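Local coordinates for iodotyrosine deiodinase (Thermotoga neapolitana, PDB 6TYK), which catalyses the FMN-dependent reductive dehalogenation of iodo-, bromo- and chlorotyrosines, releasing L-tyrosine and halide, at residues L4-F17 against L125-P137. Sequence-based numbering, arbitrary orientation.
Sequences LYDLAKKRKTVRRF and LLALEEKGLGSVP. With FMN (flavin mononucleotide), chain C.
R11 packs its CB and CG against the side chain of E129, carboxylate included, an oppositely charged pair serving as packing without a salt bridge. R11 sends CG anti to its N (chi1 -168°) and then turns at chi2, laying its chain across helix 125-130. There R11 CG lies 3.5 Å from E129 OE1, while the R11 guanidinium runs on until L125 CD1 sits over the centre of one face, 4.0 Å above the plane. The two charged groups stay apart, their planes turned 69° to each other. Two waters link the segments: one accepts from R11 NE and donates to L125 O; the other accepts from K12 N and lies 2.6 Å from E129 OE1, to which it can donate. E129 CG also presses against L7 CD1 at 3.4 Å. Cut back to an alanine, E129 would lose its carboxylate, which would probably leave the K12-bound water short of an acceptor and open a gap beside L7 CD1 and R11 CG. L126 CD2 continues the apolar seam between L7 and A8, where helix segments 4-10 and 125-130 cross at 91°. Beyond R11, V14 N donates to S135 O (2.9 Å), and T13 CG2 is tight against V136 CG2 at 3.4 Å. T13 N then holds phosphate O1P, and R15 grips flavin O2 and N1, its guanidinium lying against T13 CG2. This is the FMN-binding site of the nitroreductase fold, the N-terminal segment supplying hydrogen-bond donors to both phosphate and flavin ring.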
ATOM      1  N   LEU A   4       6.809   6.243 -14.917  1.00 23.57           N
ATOM      2  CA  LEU A   4       6.438   5.353 -13.829  1.00 20.41           C
ATOM      3  C   LEU A   4       5.398   4.355 -14.326  1.00 17.51           C
ATOM      4  O   LEU A   4       5.401   3.190 -13.931  1.00 16.46           O
ATOM      5  CB  LEU A   4       5.874   6.151 -12.657  1.00 18.94           C
ATOM      6  CG  LEU A   4       5.502   5.325 -11.426  1.00 19.58           C
ATOM      7  CD1 LEU A   4       6.752   4.728 -10.791  1.00 20.57           C
ATOM      8  CD2 LEU A   4       4.742   6.176 -10.424  1.00 19.26           C
ATOM      9  N   TYR A   5       4.511   4.816 -15.199  1.00 18.07           N
ATOM     10  CA  TYR A   5       3.501   3.937 -15.768  1.00 18.19           C
ATOM     11  C   TYR A   5       4.131   2.717 -16.430  1.00 18.44           C
ATOM     12  O   TYR A   5       3.637   1.608 -16.279  1.00 17.75           O
ATOM     13  CB  TYR A   5       2.617   4.669 -16.783  1.00 19.36           C
ATOM     14  CG  TYR A   5       1.619   3.735 -17.427  1.00 21.16           C
ATOM     15  CD1 TYR A   5       0.455   3.374 -16.763  1.00 22.24           C
ATOM     16  CD2 TYR A   5       1.859   3.181 -18.680  1.00 23.55           C
ATOM     17  CE1 TYR A   5      -0.454   2.507 -17.332  1.00 24.47           C
ATOM     18  CE2 TYR A   5       0.956   2.306 -19.259  1.00 23.89           C
ATOM     19  CZ  TYR A   5      -0.202   1.975 -18.579  1.00 25.67           C
ATOM     20  OH  TYR A   5      -1.111   1.108 -19.145  1.00 29.02           O
ATOM     21  N   ASP A   6       5.213   2.926 -17.173  1.00 18.46           N
ATOM     22  CA  ASP A   6       5.872   1.825 -17.860  1.00 19.00           C
ATOM     23  C   ASP A   6       6.427   0.815 -16.860  1.00 17.25           C
ATOM     24  O   ASP A   6       6.387  -0.392 -17.086  1.00 18.04           O
ATOM     25  CB  ASP A   6       6.978   2.362 -18.767  1.00 21.34           C
ATOM     26  CG  ASP A   6       6.443   3.277 -19.849  1.00 25.52           C
ATOM     27  OD1 ASP A   6       5.423   2.919 -20.483  1.00 26.53           O
ATOM     28  OD2 ASP A   6       7.031   4.360 -20.061  1.00 30.08           O
ATOM     29  N   LEU A   7       6.935   1.312 -15.741  1.00 16.89           N
ATOM     30  CA  LEU A   7       7.485   0.441 -14.710  1.00 15.85           C
ATOM     31  C   LEU A   7       6.362  -0.366 -14.058  1.00 14.32           C
ATOM     32  O   LEU A   7       6.457  -1.590 -13.900  1.00 14.47           O
ATOM     33  CB  LEU A   7       8.199   1.278 -13.656  1.00 17.05           C
ATOM     34  CG  LEU A   7       8.938   0.518 -12.556  1.00 17.45           C
ATOM     35  CD1 LEU A   7      10.166  -0.205 -13.120  1.00 19.57           C
ATOM     36  CD2 LEU A   7       9.327   1.483 -11.453  1.00 19.26           C
ATOM     37  N   ALA A   8       5.292   0.329 -13.684  1.00 12.31           N
ATOM     38  CA  ALA A   8       4.121  -0.322 -13.102  1.00 12.34           C
ATOM     39  C   ALA A   8       3.505  -1.328 -14.070  1.00 12.82           C
ATOM     40  O   ALA A   8       3.092  -2.420 -13.675  1.00 12.59           O
ATOM     41  CB  ALA A   8       3.085   0.718 -12.687  1.00 13.86           C
ATOM     42  N   LYS A   9       3.444  -0.959 -15.344  1.00 12.24           N
ATOM     43  CA  LYS A   9       2.829  -1.828 -16.329  1.00 14.24           C
ATOM     44  C   LYS A   9       3.630  -3.113 -16.494  1.00 14.44           C
ATOM     45  O   LYS A   9       3.060  -4.203 -16.574  1.00 14.64           O
ATOM     46  CB  LYS A   9       2.684  -1.110 -17.673  1.00 16.92           C
ATOM     47  CG  LYS A   9       1.830  -1.892 -18.656  1.00 22.21           C
ATOM     48  CD  LYS A   9       1.710  -1.209 -19.999  1.00 26.86           C
ATOM     49  CE  LYS A   9       0.590  -1.849 -20.816  1.00 30.41           C
ATOM     50  NZ  LYS A   9       0.351  -3.272 -20.425  1.00 32.53           N
ATOM     51  N   LYS A  10       4.951  -2.986 -16.544  1.00 13.89           N
ATOM     52  CA  LYS A  10       5.816  -4.144 -16.772  1.00 15.83           C
ATOM     53  C   LYS A  10       5.843  -5.085 -15.572  1.00 15.45           C
ATOM     54  O   LYS A  10       5.939  -6.304 -15.731  1.00 17.93           O
ATOM     55  CB  LYS A  10       7.244  -3.702 -17.108  1.00 21.67           C
ATOM     56  CG  LYS A  10       7.438  -3.239 -18.537  1.00 57.36           C
ATOM     57  CD  LYS A  10       8.781  -2.553 -18.714  1.00 97.10           C
ATOM     58  CE  LYS A  10       8.866  -1.847 -20.059  1.00 69.88           C
ATOM     59  NZ  LYS A  10      10.112  -1.041 -20.190  1.00 79.46           N
ATOM     60  N   ARG A  11       5.766  -4.521 -14.372  1.00 14.17           N
ATOM     61  CA  ARG A  11       5.904  -5.312 -13.157  1.00 12.18           C
ATOM     62  C   ARG A  11       4.758  -6.314 -13.048  1.00 13.07           C
ATOM     63  O   ARG A  11       3.590  -5.967 -13.221  1.00 13.08           O
ATOM     64  CB  ARG A  11       5.969  -4.402 -11.928  1.00 12.75           C
ATOM     65  CG  ARG A  11       6.405  -5.110 -10.660  1.00 15.78           C
ATOM     66  CD  ARG A  11       5.221  -5.483  -9.783  1.00 14.43           C
ATOM     67  NE  ARG A  11       5.589  -6.510  -8.815  1.00 12.80           N
ATOM     68  CZ  ARG A  11       4.773  -7.491  -8.445  1.00 11.06           C
ATOM     69  NH1 ARG A  11       3.547  -7.542  -8.939  1.00 11.66           N
ATOM     70  NH2 ARG A  11       5.172  -8.409  -7.578  1.00 11.82           N
ATOM     71  N   LYS A  12       5.109  -7.565 -12.788  1.00 13.91           N
ATOM     72  CA  LYS A  12       4.126  -8.628 -12.681  1.00 12.49           C
ATOM     73  C   LYS A  12       4.582  -9.616 -11.621  1.00 12.28           C
ATOM     74  O   LYS A  12       5.712  -9.548 -11.144  1.00 13.06           O
ATOM     75  CB  LYS A  12       3.975  -9.347 -14.016  1.00 13.37           C
ATOM     76  CG  LYS A  12       5.251 -10.001 -14.516  1.00 15.59           C
ATOM     77  CD  LYS A  12       5.003 -10.644 -15.865  1.00 15.50           C
ATOM     78  CE  LYS A  12       6.218 -11.396 -16.379  1.00 18.20           C
ATOM     79  NZ  LYS A  12       7.361 -10.501 -16.699  1.00 22.59           N
ATOM     80  N   THR A  13       3.714 -10.549 -11.256  1.00 12.25           N
ATOM     81  CA  THR A  13       4.091 -11.539 -10.260  1.00 10.51           C
ATOM     82  C   THR A  13       5.239 -12.385 -10.778  1.00 11.44           C
ATOM     83  O   THR A  13       5.280 -12.761 -11.954  1.00 12.13           O
ATOM     84  CB  THR A  13       2.936 -12.503  -9.945  1.00 12.52           C
ATOM     85  OG1 THR A  13       1.695 -11.793  -9.896  1.00 12.58           O
ATOM     86  CG2 THR A  13       3.189 -13.181  -8.604  1.00 13.51           C
ATOM     87  N   VAL A  14       6.163 -12.699  -9.884  1.00 10.63           N
ATOM     88  CA  VAL A  14       7.176 -13.689 -10.185  1.00 10.96           C
ATOM     89  C   VAL A  14       7.066 -14.793  -9.144  1.00 11.26           C
ATOM     90  O   VAL A  14       7.213 -14.545  -7.947  1.00 11.93           O
ATOM     91  CB  VAL A  14       8.604 -13.083 -10.193  1.00 10.42           C
ATOM     92  CG1 VAL A  14       9.652 -14.187 -10.369  1.00 11.65           C
ATOM     93  CG2 VAL A  14       8.731 -12.035 -11.293  1.00 13.05           C
ATOM     94  N   ARG A  15       6.789 -16.010  -9.604  1.00 10.94           N
ATOM     95  CA  ARG A  15       6.708 -17.170  -8.720  1.00 11.66           C
ATOM     96  C   ARG A  15       7.754 -18.200  -9.115  1.00 12.53           C
ATOM     97  O   ARG A  15       7.833 -19.267  -8.507  1.00 15.65           O
ATOM     98  CB  ARG A  15       5.315 -17.807  -8.794  1.00 12.23           C
ATOM     99  CG  ARG A  15       4.199 -16.877  -8.348  1.00 12.79           C
ATOM    100  CD  ARG A  15       2.826 -17.526  -8.482  1.00 13.32           C
ATOM    101  NE  ARG A  15       1.755 -16.662  -7.976  1.00 13.29           N
ATOM    102  CZ  ARG A  15       1.023 -15.848  -8.729  1.00 13.10           C
ATOM    103  NH1 ARG A  15       1.237 -15.774 -10.038  1.00 14.68           N
ATOM    104  NH2 ARG A  15       0.071 -15.115  -8.170  1.00 13.40           N
ATOM    105  N   ARG A  16       8.533 -17.876 -10.146  1.00 13.20           N
ATOM    106  CA  ARG A  16       9.615 -18.724 -10.640  1.00 15.09           C
ATOM    107  C   ARG A  16      10.903 -17.952 -10.493  1.00 14.16           C
ATOM    108  O   ARG A  16      11.092 -16.923 -11.145  1.00 14.09           O
ATOM    109  CB  ARG A  16       9.426 -19.060 -12.123  1.00 15.45           C
ATOM    110  CG  ARG A  16       8.287 -20.005 -12.427  1.00 15.39           C
ATOM    111  CD  ARG A  16       8.145 -20.240 -13.934  1.00 14.97           C
ATOM    112  NE  ARG A  16       9.408 -20.653 -14.543  1.00 16.05           N
ATOM    113  CZ  ARG A  16       9.839 -21.910 -14.603  1.00 16.73           C
ATOM    114  NH1 ARG A  16       9.106 -22.901 -14.107  1.00 16.15           N
ATOM    115  NH2 ARG A  16      11.009 -22.174 -15.161  1.00 18.55           N
ATOM    116  N   PHE A  17      11.791 -18.451  -9.644  1.00 13.07           N
ATOM    117  CA  PHE A  17      13.029 -17.754  -9.344  1.00 12.68           C
ATOM    118  C   PHE A  17      14.240 -18.573  -9.723  1.00 14.45           C
ATOM    119  O   PHE A  17      14.202 -19.797  -9.701  1.00 17.05           O
ATOM    120  CB  PHE A  17      13.099 -17.449  -7.855  1.00 13.78           C
ATOM    121  CG  PHE A  17      12.040 -16.496  -7.396  1.00 12.74           C
ATOM    122  CD1 PHE A  17      12.253 -15.127  -7.456  1.00 13.47           C
ATOM    123  CD2 PHE A  17      10.831 -16.962  -6.911  1.00 13.20           C
ATOM    124  CE1 PHE A  17      11.280 -14.246  -7.057  1.00 12.60           C
ATOM    125  CE2 PHE A  17       9.850 -16.085  -6.509  1.00 14.06           C
ATOM    126  CZ  PHE A  17      10.077 -14.724  -6.568  1.00 13.74           C
ATOM    127  N   LEU A 125       7.708  -2.928  -4.230  1.00 10.19           N
ATOM    128  CA  LEU A 125       7.578  -3.743  -5.436  1.00 10.31           C
ATOM    129  C   LEU A 125       8.075  -3.015  -6.679  1.00  9.80           C
ATOM    130  O   LEU A 125       8.689  -3.626  -7.555  1.00 11.81           O
ATOM    131  CB  LEU A 125       6.133  -4.180  -5.647  1.00 10.79           C
ATOM    132  CG  LEU A 125       5.540  -5.048  -4.539  1.00 11.95           C
ATOM    133  CD1 LEU A 125       4.133  -5.488  -4.935  1.00 12.51           C
ATOM    134  CD2 LEU A 125       6.418  -6.256  -4.255  1.00 15.28           C
ATOM    135  N   LEU A 126       7.791  -1.720  -6.773  1.00  9.81           N
ATOM    136  CA  LEU A 126       8.311  -0.939  -7.889  1.00 11.26           C
ATOM    137  C   LEU A 126       9.835  -0.868  -7.860  1.00 10.38           C
ATOM    138  O   LEU A 126      10.487  -0.953  -8.901  1.00 11.48           O
ATOM    139  CB  LEU A 126       7.692   0.459  -7.902  1.00 10.71           C
ATOM    140  CG  LEU A 126       6.208   0.459  -8.255  1.00 12.68           C
ATOM    141  CD1 LEU A 126       5.578   1.815  -7.960  1.00 14.70           C
ATOM    142  CD2 LEU A 126       6.013   0.069  -9.705  1.00 13.23           C
ATOM    143  N   ALA A 127      10.408  -0.732  -6.665  1.00 10.63           N
ATOM    144  CA  ALA A 127      11.863  -0.685  -6.526  1.00 10.58           C
ATOM    145  C   ALA A 127      12.508  -2.005  -6.938  1.00 10.77           C
ATOM    146  O   ALA A 127      13.550  -2.019  -7.599  1.00 12.80           O
ATOM    147  CB  ALA A 127      12.267  -0.308  -5.093  1.00 10.35           C
ATOM    148  N   LEU A 128      11.893  -3.118  -6.554  1.00 11.52           N
ATOM    149  CA  LEU A 128      12.421  -4.410  -6.945  1.00 11.42           C
ATOM    150  C   LEU A 128      12.407  -4.514  -8.467  1.00 12.36           C
ATOM    151  O   LEU A 128      13.364  -4.989  -9.071  1.00 13.69           O
ATOM    152  CB  LEU A 128      11.606  -5.546  -6.328  1.00 12.79           C
ATOM    153  CG  LEU A 128      11.768  -5.729  -4.822  1.00 13.32           C
ATOM    154  CD1 LEU A 128      10.834  -6.822  -4.362  1.00 14.80           C
ATOM    155  CD2 LEU A 128      13.206  -6.082  -4.453  1.00 14.10           C
ATOM    156  N   GLU A 129      11.323  -4.059  -9.091  1.00 11.80           N
ATOM    157  CA  GLU A 129      11.238  -4.101 -10.543  1.00 13.20           C
ATOM    158  C   GLU A 129      12.366  -3.279 -11.166  1.00 13.89           C
ATOM    159  O   GLU A 129      12.984  -3.708 -12.131  1.00 16.09           O
ATOM    160  CB  GLU A 129       9.871  -3.619 -11.033  1.00 14.65           C
ATOM    161  CG  GLU A 129       9.758  -3.559 -12.549  1.00 16.30           C
ATOM    162  CD  GLU A 129       9.568  -4.929 -13.183  1.00 19.90           C
ATOM    163  OE1 GLU A 129       9.318  -5.902 -12.444  1.00 19.34           O
ATOM    164  OE2 GLU A 129       9.660  -5.036 -14.423  1.00 21.91           O
ATOM    165  N   GLU A 130      12.650  -2.110 -10.600  1.00 13.32           N
ATOM    166  CA  GLU A 130      13.717  -1.263 -11.124  1.00 15.86           C
ATOM    167  C   GLU A 130      15.066  -1.986 -11.083  1.00 16.13           C
ATOM    168  O   GLU A 130      15.917  -1.778 -11.944  1.00 18.17           O
ATOM    169  CB  GLU A 130      13.793   0.055 -10.346  1.00 18.51           C
ATOM    170  CG  GLU A 130      14.833   1.017 -10.909  1.00 25.04           C
ATOM    171  CD  GLU A 130      14.999   2.274 -10.079  1.00 33.76           C
ATOM    172  OE1 GLU A 130      14.658   2.241  -8.880  1.00 36.00           O
ATOM    173  OE2 GLU A 130      15.475   3.296 -10.630  1.00 38.95           O
ATOM    174  N   LYS A 131      15.246  -2.842 -10.082  1.00 15.77           N
ATOM    175  CA  LYS A 131      16.497  -3.583  -9.915  1.00 15.33           C
ATOM    176  C   LYS A 131      16.522  -4.918 -10.659  1.00 14.93           C
ATOM    177  O   LYS A 131      17.493  -5.673 -10.556  1.00 18.83           O
ATOM    178  CB  LYS A 131      16.774  -3.824  -8.430  1.00 17.12           C
ATOM    179  CG  LYS A 131      17.144  -2.565  -7.664  1.00 19.32           C
ATOM    180  CD  LYS A 131      18.396  -1.939  -8.260  1.00 24.55           C
ATOM    181  CE  LYS A 131      18.857  -0.721  -7.482  1.00 29.95           C
ATOM    182  NZ  LYS A 131      19.946  -0.008  -8.205  1.00 32.54           N
ATOM    183  N   GLY A 132      15.459  -5.215 -11.395  1.00 14.76           N
ATOM    184  CA  GLY A 132      15.396  -6.455 -12.148  1.00 16.15           C
ATOM    185  C   GLY A 132      15.144  -7.666 -11.261  1.00 16.60           C
ATOM    186  O   GLY A 132      15.448  -8.797 -11.635  1.00 18.05           O
ATOM    187  N   LEU A 133      14.605  -7.430 -10.071  1.00 13.88           N
ATOM    188  CA  LEU A 133      14.243  -8.524  -9.182  1.00 13.57           C
ATOM    189  C   LEU A 133      12.757  -8.751  -9.277  1.00 14.95           C
ATOM    190  O   LEU A 133      12.008  -7.851  -9.660  1.00 18.86           O
ATOM    191  CB  LEU A 133      14.633  -8.204  -7.742  1.00 13.54           C
ATOM    192  CG  LEU A 133      16.130  -7.974  -7.561  1.00 15.07           C
ATOM    193  CD1 LEU A 133      16.431  -7.596  -6.133  1.00 16.89           C
ATOM    194  CD2 LEU A 133      16.907  -9.215  -7.968  1.00 18.23           C
ATOM    195  N   GLY A 134      12.337  -9.965  -8.939  1.00 13.87           N
ATOM    196  CA  GLY A 134      10.938 -10.331  -8.976  1.00 14.31           C
ATOM    197  C   GLY A 134      10.452 -10.634  -7.579  1.00 12.56           C
ATOM    198  O   GLY A 134      11.251 -10.864  -6.656  1.00 12.89           O
ATOM    199  N   SER A 135       9.137 -10.632  -7.420  1.00 11.78           N
ATOM    200  CA  SER A 135       8.548 -11.026  -6.152  0.50 11.64           C
ATOM    201  C   SER A 135       7.073 -11.340  -6.302  1.00 10.69           C
ATOM    202  O   SER A 135       6.490 -11.214  -7.385  1.00 10.74           O
ATOM    203  CB  SER A 135       8.769  -9.965  -5.068  0.50 13.18           C
ATOM    204  OG  SER A 135       8.409 -10.464  -3.782  0.50 12.22           O
ATOM    205  N   VAL A 136       6.502 -11.838  -5.220  1.00 11.38           N
ATOM    206  CA  VAL A 136       5.086 -12.132  -5.133  1.00 13.65           C
ATOM    207  C   VAL A 136       4.690 -11.847  -3.685  1.00 11.92           C
ATOM    208  O   VAL A 136       5.385 -12.269  -2.765  1.00 14.03           O
ATOM    209  CB  VAL A 136       4.782 -13.601  -5.501  1.00 14.92           C
ATOM    210  CG1 VAL A 136       5.655 -14.567  -4.699  1.00 14.74           C
ATOM    211  CG2 VAL A 136       3.308 -13.913  -5.294  1.00 15.67           C
ATOM    212  N   PRO A 137       3.612 -11.082  -3.472  1.00 12.94           N
ATOM    213  CA  PRO A 137       3.150 -10.870  -2.102  1.00 13.46           C
ATOM    214  C   PRO A 137       2.438 -12.123  -1.637  1.00 14.40           C
ATOM    215  O   PRO A 137       1.272 -12.315  -1.926  1.00 20.63           O
ATOM    216  CB  PRO A 137       2.151  -9.710  -2.238  1.00 12.84           C
ATOM    217  CG  PRO A 137       2.395  -9.126  -3.599  1.00 14.73           C
ATOM    218  CD  PRO A 137       2.838 -10.285  -4.434  1.00 15.07           C
TER
HETATM  219  N1  FMN C 301      -0.135 -14.645  -5.094  1.00 11.67           N
HETATM  220  C2  FMN C 301      -0.001 -15.939  -4.679  1.00 12.49           C
HETATM  221  O2  FMN C 301       0.423 -16.776  -5.457  1.00 13.99           O
HETATM  222  N3  FMN C 301      -0.327 -16.304  -3.399  1.00 12.73           N
HETATM  223  C4  FMN C 301      -0.812 -15.386  -2.509  1.00 12.53           C
HETATM  224  O4  FMN C 301      -1.101 -15.748  -1.362  1.00 13.36           O
HETATM  225  C4A FMN C 301      -0.944 -14.059  -2.925  1.00 10.92           C
HETATM  226  N5  FMN C 301      -1.407 -13.102  -2.047  1.00 12.83           N
HETATM  227  C5A FMN C 301      -1.514 -11.784  -2.459  1.00 12.28           C
HETATM  228  C6  FMN C 301      -1.963 -10.827  -1.559  1.00 11.62           C
HETATM  229  C7  FMN C 301      -2.069  -9.494  -1.924  1.00 11.06           C
HETATM  230  C7M FMN C 301      -2.559  -8.498  -0.906  1.00 12.29           C
HETATM  231  C8  FMN C 301      -1.725  -9.117  -3.215  1.00 11.65           C
HETATM  232  C8M FMN C 301      -1.831  -7.679  -3.646  1.00 14.36           C
HETATM  233  C9  FMN C 301      -1.276 -10.077  -4.118  1.00 11.37           C
HETATM  234  C9A FMN C 301      -1.164 -11.416  -3.751  1.00 11.13           C
HETATM  235  N10 FMN C 301      -0.730 -12.392  -4.648  1.00 10.37           N
HETATM  236  C10 FMN C 301      -0.583 -13.691  -4.216  1.00 10.76           C
HETATM  237  C1' FMN C 301      -0.353 -12.035  -6.058  1.00 10.17           C
HETATM  238  C2' FMN C 301      -1.626 -11.834  -6.910  1.00 10.95           C
HETATM  239  O2' FMN C 301      -2.229 -13.077  -7.254  1.00 11.73           O
HETATM  240  C3' FMN C 301      -1.267 -11.020  -8.157  1.00 10.82           C
HETATM  241  O3' FMN C 301      -0.876  -9.728  -7.729  1.00 11.14           O
HETATM  242  C4' FMN C 301      -2.406 -10.908  -9.170  1.00 11.28           C
HETATM  243  O4' FMN C 301      -2.698 -12.192  -9.704  1.00 12.04           O
HETATM  244  C5' FMN C 301      -2.034  -9.968 -10.305  1.00 10.63           C
HETATM  245  O5' FMN C 301      -0.822 -10.404 -10.881  1.00 11.13           O
HETATM  246  P   FMN C 301      -0.170  -9.626 -12.127  1.00 11.89           P
HETATM  247  O1P FMN C 301       1.020 -10.493 -12.527  1.00 12.26           O
HETATM  248  O2P FMN C 301       0.321  -8.284 -11.660  1.00 13.77           O
HETATM  249  O3P FMN C 301      -1.209  -9.568 -13.231  1.00 11.51           O
HETATM  250  O   HOH W   1       8.206  -6.345  -7.782  1.00 13.08           O
HETATM  251  O   HOH W   2       7.744  -9.124  -9.372  1.00 13.79           O
HETATM  252  O   HOH W   3       8.016  -8.159 -12.819  1.00 21.45           O